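Local coordinates for protein vacuolar aminopeptidase 1 (Saccharomyces cerevisiae S288c, PDB 4R8F) that removes amino acids, preferably neutral or hydrophobic ones, from the N-terminus of peptides as a dodecameric zinc aminopeptidase, and is the major cargo of the cytoplasm-to-vacuole targeting pathway, at residues S45-S50 against E315-A320; L92-K97 against G118-L123; E122-R127 against H435-A440. All coordinates share one frame; numbering follows the deposited sequence.

Overall arrangement
Contact 1 lies on the far side of the chain's centre from contacts 2 and 3, with about 24 Å between its nearest atoms and those of contact 2. It is partly buried, joining the loop before strand 56-62 to helix 309-321, and its chemistry is cationic and aromatic: an arginine laid on an indole. Contacts 2 and 3 touch and share Glu122 and Leu123, so the loop between strands 108-116 and 129-137 serves both. Contact 2 is a small, mainly aliphatic patch, partly buried. Contact 3 is the buried one, with isoleucine between an indole and a guanidinium, in a segment that includes a zinc ligand. Other subunits of the dodecamer reach all three contacts.

Contact 1. Residues S45-S50 against E315-A320; sequences SNWQDS and ERSSSA
Arg316, on helix 309-321, lays its side chain across the indole of Trp47, which sits in the loop before strand 56-62. Its CB begins the contact beyond the rim of the benzo ring, 3.6 Å from Trp47 CE3. The chain then bends at chi2 and chi3, which carries CD over the face of the six-membered ring, 4.0 Å from its centroid, a CH-pi contact. The guanidinium comes to rest over the five-membered ring, with Arg316 CZ 4.2 Å from that ring's centroid. The two planes are only 20° apart, so this is a cation-pi stack. Beyond the stack Arg316 NH1 makes a weak, bent hydrogen bond of 2.9 Å to Ser45 O, which lies at the edge of the guanidinium, while NH2 is bonded to Glu43 O and Asp327 of a neighbouring subunit offers NH1 a weak, long ion pair. Ser317 follows, its OG near the ring plane and 4.1 Å from Trp47 CZ3; the hydroxyl's stronger partner is Val313 O, one turn back. Ser319 contributes its backbone, Ser319 O lying 3.4 Å from Gln48 NE2. At Ala320 the small methyl suits a close approach to the loop: CB is 3.4 Å from Trp47 O and 3.5 Å from Gln48 CA. There the loop is shaped by an Asx turn, Asn46 OD1 accepting from Gln48 N. Trp47 NE1 is bonded to Ser42 O. The chemistry implies a join of several parts: one long, flat-ended arginine stacks on the loop's indole while its N-H groups reach loop carbonyls, weakly at Ser45 O, and Ala320 adds apolar packing.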
loop_
_atom_site.group_PDB
_atom_site.type_symbol
_atom_site.label_atom_id
_atom_site.label_comp_id
_atom_site.label_asym_id
_atom_site.label_seq_id
_atom_site.Cartn_x
_atom_site.Cartn_y
_atom_site.Cartn_z
ATOM N N SER A 45 0.989 61.372 20.031
ATOM C CA SER A 45 1.599 62.647 20.436
ATOM C C SER A 45 2.994 62.436 21.011
ATOM O O SER A 45 3.257 61.427 21.664
ATOM C CB SER A 45 0.742 63.348 21.489
ATOM O OG SER A 45 -0.587 63.519 21.036
ATOM N N ASN A 46 3.879 63.401 20.770
ATOM C CA ASN A 46 5.203 63.421 21.386
ATOM C C ASN A 46 5.092 63.608 22.901
ATOM O O ASN A 46 4.221 64.336 23.371
ATOM C CB ASN A 46 6.047 64.536 20.769
ATOM C CG ASN A 46 7.367 64.720 21.474
ATOM O OD1 ASN A 46 7.482 65.558 22.359
ATOM N ND2 ASN A 46 8.364 63.920 21.109
ATOM N N TRP A 47 5.973 62.947 23.654
ATOM C CA TRP A 47 5.877 62.887 25.120
ATOM C C TRP A 47 6.822 63.821 25.888
ATOM O O TRP A 47 6.816 63.810 27.120
ATOM C CB TRP A 47 6.129 61.456 25.612
ATOM C CG TRP A 47 5.166 60.420 25.105
ATOM C CD1 TRP A 47 4.021 60.634 24.398
ATOM C CD2 TRP A 47 5.254 59.007 25.307
ATOM N NE1 TRP A 47 3.407 59.440 24.120
ATOM C CE2 TRP A 47 4.141 58.424 24.672
ATOM C CE3 TRP A 47 6.176 58.176 25.952
ATOM C CZ2 TRP A 47 3.916 57.045 24.668
ATOM C CZ3 TRP A 47 5.955 56.804 25.948
ATOM C CH2 TRP A 47 4.833 56.253 25.307
ATOM N N GLN A 48 7.625 64.623 25.189
ATOM C CA GLN A 48 8.567 65.544 25.856
ATOM C C GLN A 48 7.954 66.310 27.033
ATOM O O GLN A 48 8.520 66.334 28.129
ATOM C CB GLN A 48 9.175 66.541 24.855
ATOM C CG GLN A 48 10.648 66.297 24.551
ATOM C CD GLN A 48 11.577 66.873 25.611
ATOM O OE1 GLN A 48 11.296 67.926 26.191
ATOM N NE2 GLN A 48 12.696 66.192 25.865
ATOM N N ASP A 49 6.794 66.917 26.802
ATOM C CA ASP A 49 6.152 67.773 27.801
ATOM C C ASP A 49 5.160 67.036 28.708
ATOM O O ASP A 49 4.536 67.655 29.568
ATOM C CB ASP A 49 5.468 68.956 27.107
ATOM C CG ASP A 49 6.457 69.859 26.386
ATOM O OD1 ASP A 49 7.570 70.075 26.916
ATOM O OD2 ASP A 49 6.130 70.346 25.282
ATOM N N SER A 50 5.020 65.725 28.517
ATOM C CA SER A 50 4.167 64.896 29.367
ATOM C C SER A 50 4.963 64.140 30.428
ATOM O O SER A 50 4.401 63.730 31.439
ATOM C CB SER A 50 3.387 63.898 28.512
ATOM O OG SER A 50 2.771 64.552 27.423
ATOM N N GLU A 315 12.567 54.176 24.566
ATOM C CA GLU A 315 13.295 55.240 23.866
ATOM C C GLU A 315 12.617 56.596 24.081
ATOM O O GLU A 315 13.283 57.586 24.368
ATOM C CB GLU A 315 13.452 54.953 22.360
ATOM C CG GLU A 315 13.673 56.223 21.530
ATOM C CD GLU A 315 14.521 56.013 20.286
ATOM O OE1 GLU A 315 14.169 55.151 19.449
ATOM O OE2 GLU A 315 15.533 56.734 20.139
ATOM N N ARG A 316 11.298 56.625 23.928
ATOM C CA ARG A 316 10.512 57.844 24.142
ATOM C C ARG A 316 10.627 58.396 25.554
ATOM O O ARG A 316 10.820 59.594 25.741
ATOM C CB ARG A 316 9.039 57.568 23.915
ATOM C CG ARG A 316 8.652 57.274 22.483
ATOM C CD ARG A 316 7.449 58.113 22.127
ATOM N NE ARG A 316 6.452 57.389 21.369
ATOM C CZ ARG A 316 5.321 57.933 20.939
ATOM N NH1 ARG A 316 5.039 59.210 21.190
ATOM N NH2 ARG A 316 4.469 57.190 20.251
ATOM N N SER A 317 10.461 57.518 26.540
ATOM C CA SER A 317 10.505 57.905 27.942
ATOM C C SER A 317 11.854 58.509 28.299
ATOM O O SER A 317 11.914 59.602 28.843
ATOM C CB SER A 317 10.233 56.700 28.843
ATOM O OG SER A 317 8.903 56.249 28.697
ATOM N N SER A 318 12.926 57.795 27.978
ATOM C CA SER A 318 14.279 58.247 28.276
ATOM C C SER A 318 14.646 59.529 27.519
ATOM O O SER A 318 15.453 60.330 27.994
ATOM C CB SER A 318 15.279 57.133 27.961
ATOM O OG SER A 318 15.192 56.734 26.604
ATOM N N SER A 319 14.049 59.717 26.345
ATOM C CA SER A 319 14.227 60.939 25.567
ATOM C C SER A 319 13.552 62.131 26.243
ATOM O O SER A 319 14.176 63.174 26.449
ATOM C CB SER A 319 13.652 60.753 24.162
ATOM O OG SER A 319 13.737 61.952 23.413
ATOM N N ALA A 320 12.279 61.959 26.589
ATOM C CA ALA A 320 11.454 63.029 27.157
ATOM C C ALA A 320 11.864 63.427 28.574
ATOM O O ALA A 320 11.624 64.552 29.015
ATOM C CB ALA A 320 9.997 62.592 27.167
#

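Contact 2. Residues L92-K97 against G118-L123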
loop_
_atom_site.group_PDB
_atom_site.type_symbol
_atom_site.label_atom_id
_atom_site.label_comp_id
_atom_site.label_asym_id
_atom_site.label_seq_id
_atom_site.Cartn_x
_atom_site.Cartn_y
_atom_site.Cartn_z
ATOM N N LEU A 92 -6.881 32.219 21.410
ATOM C CA LEU A 92 -7.512 31.508 20.309
ATOM C C LEU A 92 -9.002 31.791 20.318
ATOM O O LEU A 92 -9.650 31.637 21.350
ATOM C CB LEU A 92 -7.303 30.003 20.432
ATOM C CG LEU A 92 -5.875 29.462 20.431
ATOM C CD1 LEU A 92 -5.928 27.958 20.226
ATOM C CD2 LEU A 92 -5.013 30.111 19.360
ATOM N N THR A 93 -9.532 32.223 19.178
ATOM C CA THR A 93 -10.968 32.406 19.025
ATOM C C THR A 93 -11.428 32.157 17.601
ATOM O O THR A 93 -10.640 31.851 16.707
ATOM C CB THR A 93 -11.438 33.821 19.458
ATOM O OG1 THR A 93 -10.514 34.810 18.984
ATOM C CG2 THR A 93 -11.565 33.911 20.981
ATOM N N VAL A 94 -12.737 32.255 17.433
ATOM C CA VAL A 94 -13.376 32.276 16.142
ATOM C C VAL A 94 -13.730 33.732 15.897
ATOM O O VAL A 94 -14.198 34.420 16.799
ATOM C CB VAL A 94 -14.646 31.416 16.172
ATOM C CG1 VAL A 94 -15.415 31.533 14.867
ATOM C CG2 VAL A 94 -14.290 29.969 16.478
ATOM N N LYS A 95 -13.488 34.203 14.684
ATOM C CA LYS A 95 -13.795 35.573 14.332
ATOM C C LYS A 95 -14.825 35.635 13.236
ATOM O O LYS A 95 -14.819 34.829 12.308
ATOM C CB LYS A 95 -12.539 36.309 13.882
ATOM C CG LYS A 95 -11.687 36.769 15.044
ATOM C CD LYS A 95 -10.600 37.716 14.586
ATOM C CE LYS A 95 -9.704 38.116 15.746
ATOM N NZ LYS A 95 -10.345 39.112 16.653
ATOM N N LEU A 96 -15.710 36.615 13.365
ATOM C CA LEU A 96 -16.683 36.924 12.344
ATOM C C LEU A 96 -15.908 37.410 11.130
ATOM O O LEU A 96 -15.047 38.281 11.256
ATOM C CB LEU A 96 -17.614 38.022 12.848
ATOM C CG LEU A 96 -19.072 37.925 12.429
ATOM C CD1 LEU A 96 -19.787 36.875 13.259
ATOM C CD2 LEU A 96 -19.738 39.281 12.583
ATOM N N LYS A 97 -16.184 36.838 9.963
ATOM C CA LYS A 97 -15.516 37.280 8.742
ATOM C C LYS A 97 -16.005 38.679 8.344
ATOM O O LYS A 97 -17.118 39.067 8.703
ATOM C CB LYS A 97 -15.744 36.290 7.601
ATOM C CG LYS A 97 -14.985 34.981 7.759
ATOM C CD LYS A 97 -14.726 34.341 6.408
ATOM C CE LYS A 97 -14.269 32.897 6.542
ATOM N NZ LYS A 97 -15.414 31.950 6.401
ATOM N N GLY A 118 -5.164 29.219 14.989
ATOM C CA GLY A 118 -5.078 27.775 14.828
ATOM C C GLY A 118 -6.041 27.263 13.776
ATOM O O GLY A 118 -6.820 28.029 13.207
ATOM N N THR A 119 -5.956 25.967 13.494
ATOM C CA THR A 119 -7.005 25.259 12.771
ATOM C C THR A 119 -7.776 24.549 13.871
ATOM O O THR A 119 -7.314 23.538 14.409
ATOM C CB THR A 119 -6.432 24.259 11.749
ATOM O OG1 THR A 119 -5.639 23.271 12.422
ATOM C CG2 THR A 119 -5.570 24.982 10.717
ATOM N N LEU A 120 -8.941 25.089 14.216
ATOM C CA LEU A 120 -9.521 24.831 15.537
ATOM C C LEU A 120 -10.076 23.423 15.792
ATOM O O LEU A 120 -10.389 22.660 14.874
ATOM C CB LEU A 120 -10.538 25.927 15.920
ATOM C CG LEU A 120 -10.104 26.912 17.028
ATOM C CD1 LEU A 120 -8.589 27.054 17.176
ATOM C CD2 LEU A 120 -10.721 28.286 16.803
ATOM N N ASN A 121 -10.178 23.124 17.082
ATOM C CA ASN A 121 -10.394 21.781 17.596
ATOM C C ASN A 121 -11.827 21.289 17.522
ATOM O O ASN A 121 -12.749 22.038 17.211
ATOM C CB ASN A 121 -9.984 21.746 19.072
ATOM C CG ASN A 121 -8.495 21.867 19.271
ATOM O OD1 ASN A 121 -8.010 22.840 19.850
ATOM N ND2 ASN A 121 -7.756 20.869 18.801
ATOM N N GLU A 122 -11.988 20.012 17.851
ATOM C CA GLU A 122 -13.296 19.432 18.130
ATOM C C GLU A 122 -13.753 19.924 19.508
ATOM O O GLU A 122 -14.941 19.909 19.819
ATOM C CB GLU A 122 -13.249 17.897 18.102
ATOM C CG GLU A 122 -12.268 17.300 17.094
ATOM C CD GLU A 122 -12.779 16.037 16.415
ATOM O OE1 GLU A 122 -13.686 15.367 16.960
ATOM O OE2 GLU A 122 -12.261 15.714 15.323
ATOM N N LEU A 123 -12.786 20.336 20.328
ATOM C CA LEU A 123 -13.019 21.053 21.587
ATOM C C LEU A 123 -13.921 22.298 21.478
ATOM O O LEU A 123 -14.565 22.668 22.455
ATOM C CB LEU A 123 -11.676 21.457 22.213
ATOM C CG LEU A 123 -10.845 20.437 23.011
ATOM C CD1 LEU A 123 -11.051 18.997 22.576
ATOM C CD2 LEU A 123 -9.364 20.780 22.925
#
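Leu120 reaches across to Leu92 and Val94 with both of its methyl branches, one for each partner. The setting is an antiparallel sheet, the one to which strands 93-105, 108-116 and 230-239 belong: the 92-97 segment enters the first of these, and the 118-123 segment is the irregular chain leaving the second. Leu120 CD1 meets Leu92 CD1 at 4.1 Å, and Leu120 CD2 meets Val94 CG2 at 4.0 Å, ordinary van der Waals distances for methyl groups. A forked leucine suits this place because its two ends can span two residues that lie two apart on the other chain, while the short, branched valine keeps its bulk close to the strand. Gly118 adds only backbone, its N 4.5 Å from Leu92 CD2.

Farther out, backbone hydrogen bonds position the strand: Thr93 pairs with Tyr116 on one neighbour and Val94 with Leu237 on the other. Leu120 also packs on Pro115 of strand 108-116, just before the loop, and Val94 on Val113. Leu92 has further neighbours, for its side chain touches Glu296 and His435, both ligands of zinc in this protein. The leucine is thus an apolar neighbour for these ligands, consistent with a place beside the metal site. With its CG anti to the carbonyl carbon (chi1 -60°), Leu92 CD1 comes against Leu120 CD1. The Leu120 CD2 methyl that meets Val94 also lies against the backbone, 3.6 Å from Thr93 O.

Contact 3. Residues E122-R127 against H435-A440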
loop_
_atom_site.group_PDB
_atom_site.type_symbol
_atom_site.label_atom_id
_atom_site.label_comp_id
_atom_site.label_asym_id
_atom_site.label_seq_id
_atom_site.Cartn_x
_atom_site.Cartn_y
_atom_site.Cartn_z
ATOM N N GLU A 122 -11.988 20.012 17.851
ATOM C CA GLU A 122 -13.296 19.432 18.130
ATOM C C GLU A 122 -13.753 19.924 19.508
ATOM O O GLU A 122 -14.941 19.909 19.819
ATOM C CB GLU A 122 -13.249 17.897 18.102
ATOM C CG GLU A 122 -12.268 17.300 17.094
ATOM C CD GLU A 122 -12.779 16.037 16.415
ATOM O OE1 GLU A 122 -13.686 15.367 16.960
ATOM O OE2 GLU A 122 -12.261 15.714 15.323
ATOM N N LEU A 123 -12.786 20.336 20.328
ATOM C CA LEU A 123 -13.019 21.053 21.587
ATOM C C LEU A 123 -13.921 22.298 21.478
ATOM O O LEU A 123 -14.565 22.668 22.455
ATOM C CB LEU A 123 -11.676 21.457 22.213
ATOM C CG LEU A 123 -10.845 20.437 23.011
ATOM C CD1 LEU A 123 -11.051 18.997 22.576
ATOM C CD2 LEU A 123 -9.364 20.780 22.925
ATOM N N TRP A 124 -13.958 22.944 20.314
ATOM C CA TRP A 124 -14.866 24.085 20.084
ATOM C C TRP A 124 -16.307 23.681 19.746
ATOM O O TRP A 124 -17.192 24.535 19.677
ATOM C CB TRP A 124 -14.323 25.011 18.977
ATOM C CG TRP A 124 -13.628 26.221 19.508
ATOM C CD1 TRP A 124 -14.121 27.497 19.568
ATOM C CD2 TRP A 124 -12.320 26.268 20.075
ATOM N NE1 TRP A 124 -13.190 28.337 20.132
ATOM C CE2 TRP A 124 -12.075 27.606 20.454
ATOM C CE3 TRP A 124 -11.329 25.310 20.298
ATOM C CZ2 TRP A 124 -10.879 28.008 21.046
ATOM C CZ3 TRP A 124 -10.139 25.707 20.884
ATOM C CH2 TRP A 124 -9.923 27.047 21.253
ATOM N N LEU A 125 -16.544 22.391 19.530
ATOM C CA LEU A 125 -17.880 21.902 19.190
ATOM C C LEU A 125 -18.782 21.823 20.419
ATOM O O LEU A 125 -18.344 21.425 21.500
ATOM C CB LEU A 125 -17.794 20.525 18.531
ATOM C CG LEU A 125 -17.002 20.457 17.222
ATOM C CD1 LEU A 125 -16.677 19.012 16.879
ATOM C CD2 LEU A 125 -17.773 21.115 16.089
ATOM N N ASP A 126 -20.041 22.209 20.235
ATOM C CA ASP A 126 -21.056 22.137 21.284
ATOM C C ASP A 126 -20.641 22.894 22.538
ATOM O O ASP A 126 -20.712 22.370 23.654
ATOM C CB ASP A 126 -21.383 20.678 21.615
ATOM C CG ASP A 126 -21.781 19.873 20.385
ATOM O OD1 ASP A 126 -22.276 20.468 19.401
ATOM O OD2 ASP A 126 -21.592 18.641 20.403
ATOM N N ARG A 127 -20.198 24.131 22.327
ATOM C CA ARG A 127 -19.895 25.058 23.406
ATOM C C ARG A 127 -20.753 26.299 23.184
ATOM O O ARG A 127 -20.965 26.712 22.048
ATOM C CB ARG A 127 -18.411 25.425 23.396
ATOM C CG ARG A 127 -17.455 24.238 23.474
ATOM C CD ARG A 127 -17.106 23.841 24.901
ATOM N NE ARG A 127 -16.117 22.762 24.928
ATOM C CZ ARG A 127 -15.533 22.284 26.029
ATOM N NH1 ARG A 127 -15.818 22.778 27.228
ATOM N NH2 ARG A 127 -14.647 21.301 25.931
ATOM N N HIS A 435 -4.493 25.800 24.595
ATOM C CA HIS A 435 -5.191 25.914 23.306
ATOM C C HIS A 435 -6.479 25.076 23.208
ATOM O O HIS A 435 -7.004 24.856 22.112
ATOM C CB HIS A 435 -4.246 25.628 22.131
ATOM C CG HIS A 435 -3.201 26.683 21.941
ATOM N ND1 HIS A 435 -2.031 26.459 21.247
ATOM C CD2 HIS A 435 -3.150 27.970 22.361
ATOM C CE1 HIS A 435 -1.308 27.566 21.240
ATOM N NE2 HIS A 435 -1.964 28.496 21.912
ATOM N N SER A 436 -6.988 24.622 24.352
ATOM C CA SER A 436 -8.359 24.169 24.443
ATOM C C SER A 436 -9.206 25.408 24.644
ATOM O O SER A 436 -8.691 26.462 25.007
ATOM C CB SER A 436 -8.553 23.225 25.631
ATOM O OG SER A 436 -9.909 22.841 25.760
ATOM N N ILE A 437 -10.504 25.280 24.403
ATOM C CA ILE A 437 -11.440 26.367 24.651
ATOM C C ILE A 437 -11.627 26.581 26.156
ATOM O O ILE A 437 -12.026 27.662 26.580
ATOM C CB ILE A 437 -12.798 26.112 23.962
ATOM C CG1 ILE A 437 -13.559 27.433 23.793
ATOM C CG2 ILE A 437 -13.613 25.062 24.720
ATOM C CD1 ILE A 437 -14.913 27.288 23.136
ATOM N N ARG A 438 -11.349 25.544 26.949
ATOM C CA ARG A 438 -11.366 25.634 28.406
ATOM C C ARG A 438 -10.147 24.895 28.948
ATOM O O ARG A 438 -10.016 23.688 28.743
ATOM C CB ARG A 438 -12.653 25.017 28.957
ATOM C CG ARG A 438 -13.034 25.473 30.359
ATOM C CD ARG A 438 -14.403 24.929 30.736
ATOM N NE ARG A 438 -14.832 25.333 32.078
ATOM C CZ ARG A 438 -15.409 26.496 32.382
ATOM N NH1 ARG A 438 -15.630 27.420 31.448
ATOM N NH2 ARG A 438 -15.767 26.740 33.638
ATOM N N ALA A 439 -9.259 25.619 29.625
ATOM C CA ALA A 439 -7.998 25.062 30.120
ATOM C C ALA A 439 -8.040 24.937 31.632
ATOM O O ALA A 439 -9.001 25.372 32.267
ATOM C CB ALA A 439 -6.831 25.946 29.697
ATOM N N ALA A 440 -6.998 24.341 32.204
ATOM C CA ALA A 440 -6.918 24.157 33.647
ATOM C C ALA A 440 -5.558 24.564 34.193
ATOM O O ALA A 440 -4.542 24.488 33.504
ATOM C CB ALA A 440 -7.212 22.714 34.010
#
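Leu123 and Trp124 run beside Ser436 and Ile437, with CA atoms 6.3 Å apart for Leu123 and Ser436 and 6.1 Å for Trp124 and Ile437. The 122-124 backbone has helical angles without the regular bonds, and an ST turn, Ser436 OG accepting from Arg438 N, shapes the other chain between His435 and the strand that follows. Ile437 fills the space between two flat groups. With CG1 anti to the backbone N (chi1 -159°), its CD1 stands over the five-membered ring of Trp124, 3.7 Å from the centroid, while CG2 lies over a face of the Arg127 guanidinium, 3.4 Å from Arg127 NE. Beta-branched isoleucine suits this because its two arms serve different partners. Arg127 NE donates at 2.9 Å to Leu123 O, nearly in line with that carbonyl, which helps hold the guanidinium; Arg127 NH1 bonds Asp126 O of a neighbouring subunit. Leu123 CD2 packs on Ser436 OG, whose polar partner is Asp126 of that same subunit. At its edge the indole meets His435 O, 3.5 Å from Trp124 CZ3. An alanine in place of Trp124 removes the indole, which would probably leave Ile437 CD1 without the face it packs on and His435 O without its edge neighbour. His435 itself binds the second zinc, consistent with packing behind a ligand of the dinuclear zinc site of M18 aminopeptidases, here where subunits meet.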